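Local coordinates for ORF14 (Streptomyces clavuligerus, PDB 2WPW), which binds acetyl-CoA and is probably an acyltransferase, built as a tandem pair of GCN5-related N-acetyltransferase domains, at residues 151-156 and 328-333; 231-236 and 255-260. All blocks are in the same frame, centred on the assembly; numbering follows the deposited sequence.

Contact 1. Residues 151-156 and 328-333; sequences SDIPAG and WVFWTA
The F330 ring meets the 151-156 segment mainly at one edge. P154 O lies in the ring plane there, 3.2 Å from F330 CE2, so the carbonyl faces the slightly positive rim of the ring. W328 O lies over one face, offset toward the rim. I153 CG1 comes in obliquely, 3.9 Å from F330 CD2, and the two side chains cross at about a right angle. F330 CG is anti to its carbonyl carbon (chi1 -52°), which turns the ring toward P154 and A155. W331 packs on A140 and A143 of helix 138-146, with V329 O at its ring edge.

G156 and W328 form an antiparallel hydrogen-bonded pair. G156 N to W328 O and W328 N to G156 O are both 3.0 Å. The W328 side chain leaves the contact and its ring stacks with H158. A155 CB packs at 3.5 Å from W328 O. Beyond the pair the backbone of 151-156 arches off the strand and returns at S151, where S151 N bonds to F330 O at 2.8 Å. Inside the arch a water bridges F330 N and I153 O. The arch starts with an ST turn: S151 OG accepts from I153 N at 3.1 Å.

Here strand 149-162 is interrupted beside strand 323-334, so the last strand of the chain pairs with one from the first GNAT range. W331 lies near bound acetyl-CoA, about 6 Å from side chain to ligand. The mix of direct and water-mediated bonds implies that strand pairing is kept on both flanks of the interruption, with water bridging its middle.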
ATOM      1  N   SER A 151       1.077  17.134  -7.197  1.00 32.86           N
ATOM      2  CA  SER A 151       1.758  16.713  -8.350  1.00 35.42           C
ATOM      3  C   SER A 151       0.751  16.580  -9.476  1.00 37.78           C
ATOM      4  O   SER A 151      -0.457  16.760  -9.296  1.00 38.37           O
ATOM      5  CB  SER A 151       2.348  15.362  -8.046  1.00 34.23           C
ATOM      6  OG  SER A 151       2.570  14.736  -9.255  1.00 38.26           O
ATOM      7  N   ASP A 152       1.231  16.227 -10.651  1.00 40.30           N
ATOM      8  CA  ASP A 152       0.334  16.131 -11.768  1.00 42.44           C
ATOM      9  C   ASP A 152      -0.012  14.667 -12.104  1.00 41.80           C
ATOM     10  O   ASP A 152      -0.842  14.423 -12.954  1.00 43.30           O
ATOM     11  CB  ASP A 152       0.939  16.858 -12.968  1.00 44.24           C
ATOM     12  CG  ASP A 152       2.138  16.100 -13.563  1.00 48.63           C
ATOM     13  OD1 ASP A 152       2.369  14.907 -13.181  1.00 50.45           O
ATOM     14  OD2 ASP A 152       2.845  16.705 -14.416  1.00 53.08           O
ATOM     15  N   ILE A 153       0.604  13.691 -11.457  1.00 40.35           N
ATOM     16  CA  ILE A 153       0.180  12.331 -11.702  1.00 40.21           C
ATOM     17  C   ILE A 153      -1.223  12.105 -11.131  1.00 38.92           C
ATOM     18  O   ILE A 153      -1.540  12.594 -10.063  1.00 38.43           O
ATOM     19  CB  ILE A 153       1.171  11.316 -11.156  1.00 40.17           C
ATOM     20  CG1 ILE A 153       1.888  11.874  -9.933  1.00 40.32           C
ATOM     21  CG2 ILE A 153       2.252  11.048 -12.200  1.00 42.36           C
ATOM     22  CD1 ILE A 153       3.350  11.383  -9.851  1.00 36.91           C
ATOM     23  N   PRO A 154      -2.080  11.373 -11.848  1.00 38.23           N
ATOM     24  CA  PRO A 154      -3.434  11.343 -11.312  1.00 37.11           C
ATOM     25  C   PRO A 154      -3.477  10.640  -9.970  1.00 34.49           C
ATOM     26  O   PRO A 154      -2.751   9.705  -9.755  1.00 34.13           O
ATOM     27  CB  PRO A 154      -4.224  10.584 -12.375  1.00 38.30           C
ATOM     28  CG  PRO A 154      -3.223   9.954 -13.249  1.00 39.69           C
ATOM     29  CD  PRO A 154      -1.995  10.789 -13.189  1.00 38.94           C
ATOM     30  N   ALA A 155      -4.304  11.136  -9.065  1.00 33.01           N
ATOM     31  CA  ALA A 155      -4.522  10.553  -7.741  1.00 30.44           C
ATOM     32  C   ALA A 155      -5.181   9.140  -7.695  1.00 29.89           C
ATOM     33  O   ALA A 155      -5.786   8.634  -8.672  1.00 29.25           O
ATOM     34  CB  ALA A 155      -5.367  11.505  -6.952  1.00 30.61           C
ATOM     35  N   GLY A 156      -5.080   8.519  -6.528  1.00 28.50           N
ATOM     36  CA  GLY A 156      -5.639   7.190  -6.338  1.00 27.77           C
ATOM     37  C   GLY A 156      -7.077   7.369  -5.879  1.00 27.57           C
ATOM     38  O   GLY A 156      -7.311   8.155  -4.981  1.00 28.66           O
ATOM     39  N   TRP A 328      -6.302   9.613  -2.623  1.00 21.82           N
ATOM     40  CA  TRP A 328      -4.902   9.516  -2.317  1.00 20.62           C
ATOM     41  C   TRP A 328      -4.080  10.431  -3.242  1.00 21.25           C
ATOM     42  O   TRP A 328      -3.678   9.996  -4.291  1.00 22.29           O
ATOM     43  CB  TRP A 328      -4.465   8.050  -2.457  1.00 20.78           C
ATOM     44  CG  TRP A 328      -4.863   7.190  -1.278  1.00 22.10           C
ATOM     45  CD1 TRP A 328      -5.635   7.582  -0.206  1.00 21.01           C
ATOM     46  CD2 TRP A 328      -4.602   5.787  -1.080  1.00 23.47           C
ATOM     47  NE1 TRP A 328      -5.825   6.546   0.639  1.00 22.24           N
ATOM     48  CE2 TRP A 328      -5.201   5.431   0.154  1.00 22.78           C
ATOM     49  CE3 TRP A 328      -3.880   4.808  -1.800  1.00 24.34           C
ATOM     50  CZ2 TRP A 328      -5.107   4.134   0.701  1.00 23.48           C
ATOM     51  CZ3 TRP A 328      -3.785   3.516  -1.272  1.00 24.14           C
ATOM     52  CH2 TRP A 328      -4.385   3.190  -0.016  1.00 25.17           C
ATOM     53  N   VAL A 329      -3.867  11.698  -2.859  1.00 21.40           N
ATOM     54  CA  VAL A 329      -3.213  12.714  -3.711  1.00 22.09           C
ATOM     55  C   VAL A 329      -1.656  12.678  -3.599  1.00 22.36           C
ATOM     56  O   VAL A 329      -1.136  12.494  -2.520  1.00 20.84           O
ATOM     57  CB  VAL A 329      -3.709  14.124  -3.346  1.00 22.64           C
ATOM     58  CG1 VAL A 329      -3.225  15.185  -4.393  1.00 20.73           C
ATOM     59  CG2 VAL A 329      -5.247  14.138  -3.142  1.00 21.76           C
ATOM     60  N   PHE A 330      -0.933  12.815  -4.717  1.00 24.10           N
ATOM     61  CA  PHE A 330       0.548  12.743  -4.680  1.00 26.48           C
ATOM     62  C   PHE A 330       1.184  14.114  -4.651  1.00 25.82           C
ATOM     63  O   PHE A 330       0.822  14.982  -5.427  1.00 26.60           O
ATOM     64  CB  PHE A 330       1.087  11.932  -5.880  1.00 29.19           C
ATOM     65  CG  PHE A 330       0.434  10.593  -6.005  1.00 34.67           C
ATOM     66  CD1 PHE A 330       0.486   9.688  -4.948  1.00 39.14           C
ATOM     67  CD2 PHE A 330      -0.310  10.265  -7.117  1.00 40.84           C
ATOM     68  CE1 PHE A 330      -0.173   8.456  -5.011  1.00 42.73           C
ATOM     69  CE2 PHE A 330      -0.962   9.026  -7.195  1.00 44.40           C
ATOM     70  CZ  PHE A 330      -0.904   8.128  -6.127  1.00 43.67           C
ATOM     71  N   TRP A 331       2.150  14.306  -3.770  1.00 24.71           N
ATOM     72  CA  TRP A 331       2.808  15.593  -3.674  1.00 25.20           C
ATOM     73  C   TRP A 331       4.304  15.410  -3.821  1.00 26.20           C
ATOM     74  O   TRP A 331       4.839  14.326  -3.607  1.00 27.22           O
ATOM     75  CB  TRP A 331       2.469  16.358  -2.370  1.00 23.67           C
ATOM     76  CG  TRP A 331       1.001  16.654  -2.082  1.00 23.91           C
ATOM     77  CD1 TRP A 331      -0.036  15.747  -2.071  1.00 26.44           C
ATOM     78  CD2 TRP A 331       0.419  17.909  -1.664  1.00 24.83           C
ATOM     79  NE1 TRP A 331      -1.231  16.374  -1.735  1.00 25.20           N
ATOM     80  CE2 TRP A 331      -0.982  17.687  -1.466  1.00 23.23           C
ATOM     81  CE3 TRP A 331       0.929  19.206  -1.479  1.00 25.60           C
ATOM     82  CZ2 TRP A 331      -1.865  18.697  -1.080  1.00 23.33           C
ATOM     83  CZ3 TRP A 331       0.042  20.222  -1.077  1.00 26.87           C
ATOM     84  CH2 TRP A 331      -1.343  19.951  -0.875  1.00 25.15           C
ATOM     85  N   THR A 332       4.972  16.478  -4.246  1.00 26.76           N
ATOM     86  CA  THR A 332       6.420  16.487  -4.414  1.00 27.78           C
ATOM     87  C   THR A 332       6.907  17.807  -3.835  1.00 26.95           C
ATOM     88  O   THR A 332       6.143  18.782  -3.707  1.00 26.69           O
ATOM     89  CB  THR A 332       6.880  16.491  -5.896  1.00 29.72           C
ATOM     90  OG1 THR A 332       6.197  17.527  -6.573  1.00 30.90           O
ATOM     91  CG2 THR A 332       6.550  15.201  -6.626  1.00 33.77           C
ATOM     92  N   ALA A 333       8.184  17.837  -3.497  1.00 26.31           N
ATOM     93  CA  ALA A 333       8.788  19.036  -3.032  1.00 25.72           C
ATOM     94  C   ALA A 333      10.268  18.924  -3.243  1.00 26.98           C
ATOM     95  O   ALA A 333      10.823  17.826  -3.406  1.00 27.67           O
ATOM     96  CB  ALA A 333       8.480  19.254  -1.538  1.00 24.87           C
TER
HETATM   97  O   HOH W   1      -2.088  12.925  -7.090  1.00 16.59           O

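Contact 2. Residues 231-236 and 255-260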
ATOM      1  N   ARG A 231       6.425  -9.837   6.832  1.00 23.95           N
ATOM      2  CA  ARG A 231       5.554  -8.909   7.513  1.00 25.96           C
ATOM      3  C   ARG A 231       4.265  -9.585   7.950  1.00 26.66           C
ATOM      4  O   ARG A 231       3.329  -8.912   8.333  1.00 29.56           O
ATOM      5  CB  ARG A 231       5.337  -7.642   6.689  1.00 27.23           C
ATOM      6  CG  ARG A 231       6.587  -6.783   6.578  1.00 28.00           C
ATOM      7  CD  ARG A 231       6.471  -5.730   5.437  1.00 29.99           C
ATOM      8  NE  ARG A 231       5.238  -5.000   5.618  1.00 32.19           N
ATOM      9  CZ  ARG A 231       4.993  -3.789   5.127  1.00 38.51           C
ATOM     10  NH1 ARG A 231       5.898  -3.163   4.388  1.00 37.49           N
ATOM     11  NH2 ARG A 231       3.838  -3.195   5.364  1.00 39.32           N
ATOM     12  N   GLY A 232       4.278 -10.922   7.973  1.00 26.49           N
ATOM     13  CA  GLY A 232       3.139 -11.738   8.425  1.00 27.01           C
ATOM     14  C   GLY A 232       1.899 -11.620   7.551  1.00 29.97           C
ATOM     15  O   GLY A 232       0.807 -11.863   7.986  1.00 31.12           O
ATOM     16  N   ARG A 233       2.037 -11.236   6.301  1.00 19.90           N
ATOM     17  CA  ARG A 233       0.830 -11.178   5.457  1.00 21.31           C
ATOM     18  C   ARG A 233       0.610 -12.512   4.750  1.00 21.31           C
ATOM     19  O   ARG A 233       1.542 -13.074   4.198  1.00 22.02           O
ATOM     20  CB  ARG A 233       0.900 -10.032   4.406  1.00 20.15           C
ATOM     21  CG  ARG A 233       0.802  -8.629   5.013  1.00 23.66           C
ATOM     22  CD  ARG A 233       1.479  -7.571   4.089  1.00 26.74           C
ATOM     23  NE  ARG A 233       1.276  -6.231   4.602  1.00 28.91           N
ATOM     24  CZ  ARG A 233       0.140  -5.557   4.425  1.00 29.48           C
ATOM     25  NH1 ARG A 233      -0.855  -6.124   3.732  1.00 24.87           N
ATOM     26  NH2 ARG A 233      -0.000  -4.328   4.932  1.00 25.78           N
ATOM     27  N   ARG A 234      -0.630 -12.963   4.748  1.00 21.44           N
ATOM     28  CA  ARG A 234      -1.087 -14.061   3.925  1.00 23.43           C
ATOM     29  C   ARG A 234      -1.631 -13.479   2.625  1.00 23.22           C
ATOM     30  O   ARG A 234      -2.030 -12.309   2.571  1.00 23.01           O
ATOM     31  CB  ARG A 234      -2.302 -14.741   4.565  1.00 24.00           C
ATOM     32  CG  ARG A 234      -2.011 -15.997   5.384  1.00 25.55           C
ATOM     33  CD  ARG A 234      -2.241 -15.775   6.817  1.00 26.00           C
ATOM     34  NE  ARG A 234      -3.636 -15.412   7.094  1.00 24.32           N
ATOM     35  CZ  ARG A 234      -3.984 -14.901   8.267  1.00 20.60           C
ATOM     36  NH1 ARG A 234      -3.037 -14.750   9.188  1.00 17.52           N
ATOM     37  NH2 ARG A 234      -5.226 -14.560   8.519  1.00 16.02           N
ATOM     38  N   ALA A 235      -1.703 -14.306   1.587  1.00 22.97           N
ATOM     39  CA  ALA A 235      -2.158 -13.803   0.278  1.00 22.39           C
ATOM     40  C   ALA A 235      -2.896 -14.916  -0.482  1.00 21.58           C
ATOM     41  O   ALA A 235      -2.516 -16.076  -0.336  1.00 21.76           O
ATOM     42  CB  ALA A 235      -0.969 -13.270  -0.532  1.00 22.46           C
ATOM     43  N   TYR A 236      -3.947 -14.532  -1.232  1.00 19.30           N
ATOM     44  CA  TYR A 236      -4.812 -15.429  -2.018  1.00 19.51           C
ATOM     45  C   TYR A 236      -4.764 -15.044  -3.538  1.00 19.45           C
ATOM     46  O   TYR A 236      -5.074 -13.924  -3.924  1.00 18.09           O
ATOM     47  CB  TYR A 236      -6.283 -15.379  -1.471  1.00 18.73           C
ATOM     48  CG  TYR A 236      -6.314 -15.795  -0.033  1.00 18.34           C
ATOM     49  CD1 TYR A 236      -6.089 -14.875   0.986  1.00 19.06           C
ATOM     50  CD2 TYR A 236      -6.445 -17.131   0.309  1.00 19.89           C
ATOM     51  CE1 TYR A 236      -6.042 -15.278   2.322  1.00 20.51           C
ATOM     52  CE2 TYR A 236      -6.410 -17.549   1.635  1.00 20.40           C
ATOM     53  CZ  TYR A 236      -6.198 -16.634   2.633  1.00 23.62           C
ATOM     54  OH  TYR A 236      -6.142 -17.087   3.948  1.00 22.37           O
ATOM     55  N   SER A 255      -4.460  -9.620  -0.160  1.00 18.88           N
ATOM     56  CA  SER A 255      -3.405  -9.614   0.820  1.00 19.34           C
ATOM     57  C   SER A 255      -4.133  -9.500   2.164  1.00 19.92           C
ATOM     58  O   SER A 255      -5.131  -8.731   2.288  1.00 20.31           O
ATOM     59  CB  SER A 255      -2.512  -8.407   0.567  1.00 19.69           C
ATOM     60  OG  SER A 255      -1.447  -8.311   1.533  1.00 24.73           O
ATOM     61  N   LYS A 256      -3.699 -10.290   3.150  1.00 20.21           N
ATOM     62  CA  LYS A 256      -4.305 -10.286   4.525  1.00 20.54           C
ATOM     63  C   LYS A 256      -3.219 -10.177   5.614  1.00 20.10           C
ATOM     64  O   LYS A 256      -2.340 -11.075   5.691  1.00 20.75           O
ATOM     65  CB  LYS A 256      -5.032 -11.593   4.753  1.00 20.76           C
ATOM     66  CG  LYS A 256      -6.377 -11.437   5.428  1.00 26.87           C
ATOM     67  CD  LYS A 256      -6.362 -11.688   6.902  1.00 27.03           C
ATOM     68  CE  LYS A 256      -7.334 -10.723   7.605  1.00 18.31           C
ATOM     69  NZ  LYS A 256      -6.547  -9.749   8.370  1.00 14.99           N
ATOM     70  N   THR A 257      -3.227  -9.091   6.393  1.00 18.54           N
ATOM     71  CA  THR A 257      -2.287  -8.925   7.501  1.00 18.98           C
ATOM     72  C   THR A 257      -2.674  -9.964   8.573  1.00 19.98           C
ATOM     73  O   THR A 257      -3.846 -10.417   8.647  1.00 17.55           O
ATOM     74  CB  THR A 257      -2.346  -7.492   8.146  1.00 20.12           C
ATOM     75  OG1 THR A 257      -3.699  -7.172   8.551  1.00 19.16           O
ATOM     76  CG2 THR A 257      -1.824  -6.377   7.191  1.00 17.32           C
ATOM     77  N   THR A 258      -1.679 -10.389   9.350  1.00 20.68           N
ATOM     78  CA  THR A 258      -1.911 -11.239  10.488  1.00 21.49           C
ATOM     79  C   THR A 258      -2.991 -10.607  11.382  1.00 22.48           C
ATOM     80  O   THR A 258      -3.849 -11.341  11.920  1.00 22.91           O
ATOM     81  CB  THR A 258      -0.624 -11.361  11.335  1.00 22.47           C
ATOM     82  OG1 THR A 258       0.328 -12.140  10.634  1.00 24.20           O
ATOM     83  CG2 THR A 258      -0.903 -12.061  12.666  1.00 22.99           C
ATOM     84  N   GLY A 259      -2.935  -9.273  11.549  1.00 21.68           N
ATOM     85  CA  GLY A 259      -3.902  -8.527  12.356  1.00 22.65           C
ATOM     86  C   GLY A 259      -5.211  -8.170  11.657  1.00 22.44           C
ATOM     87  O   GLY A 259      -5.303  -8.211  10.413  1.00 22.98           O
ATOM     88  N   ASN A 260      -6.226  -7.825  12.448  1.00 21.76           N
ATOM     89  CA  ASN A 260      -7.487  -7.299  11.912  1.00 21.72           C
ATOM     90  C   ASN A 260      -8.214  -8.350  11.081  1.00 22.01           C
ATOM     91  O   ASN A 260      -8.168  -8.312   9.859  1.00 21.86           O
ATOM     92  CB  ASN A 260      -7.219  -6.108  11.034  1.00 21.34           C
ATOM     93  CG  ASN A 260      -6.410  -5.073  11.719  1.00 22.48           C
ATOM     94  OD1 ASN A 260      -5.484  -4.561  11.152  1.00 26.27           O
ATOM     95  ND2 ASN A 260      -6.722  -4.783  12.955  1.00 22.23           N
TER
HETATM   96  O   HOH W   2       0.647  -8.760   9.033  1.00  6.53           O
HETATM   97  O   HOH W   3      -4.244 -14.133  11.542  1.00 24.40           O
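R233 and T257 run side by side, pointing the same way. T257 CG2 sits over the centre of one face of the R233 guanidinium, 3.5 Å from R233 CZ. At the edge of that group R233 NH1 gives a bent bond to S255 OG, 3.2 Å long and 14° out of the guanidinium plane. S255 OG is anti to its backbone N (chi1 179°), which swings the hydroxyl to the arginine. R234 and K256 also lie side by side, with R234 NH2 3.5 Å from K256 CD.

The backbone carries two short bonds: R234 N to K256 O and K256 N to R234 O, both 2.7 Å. They make R234 and K256 an antiparallel hydrogen-bonded pair at the open end of the hairpin of strands 234-242 and 247-256, within the second GNAT range. A235 and S255 follow as a non-hydrogen-bonded pair. On the other side of R234 the pairing gives way to a loop. There T258 OG1 donates to a lone pair of G232 O at 2.7 Å. G232 has positive phi and is the C-prime residue of the Schellman motif that ends helix 214-230.

K256 NZ turns back on its own segment and donates to T257 O and N260 O, the latter at 2.6 Å. T257 OG1 bonds to G259 O, which further ties down this turn. A water links R234 NH1 to T258 O, and another joins R231 O to T258 N. In the outer shell D45 forms salt bridges with R231 and R233. E296 forms one with R234 and is hydrogen-bonded to Y236 OH.

Overall arrangement
Contact 1 is partly buried, while contact 2 is a surface contact. Their centres are 27 Å apart, on opposite sides of the centre of the chain, and their nearest atoms are about 10 Å apart. They share no strand. Contact 1 joins strands far apart in sequence, and contact 2 lies inside the loop that this pairing closes. Contact 2 joins neighbouring strands of one hairpin. The chemistry follows the setting. Near the acetyl-CoA, contact 1 relies on backbone bonds, a water and aromatic packing. Contact 2, away from the annotated sites, adds arginine and lysine side chains, with acidic partners from the surrounding chain.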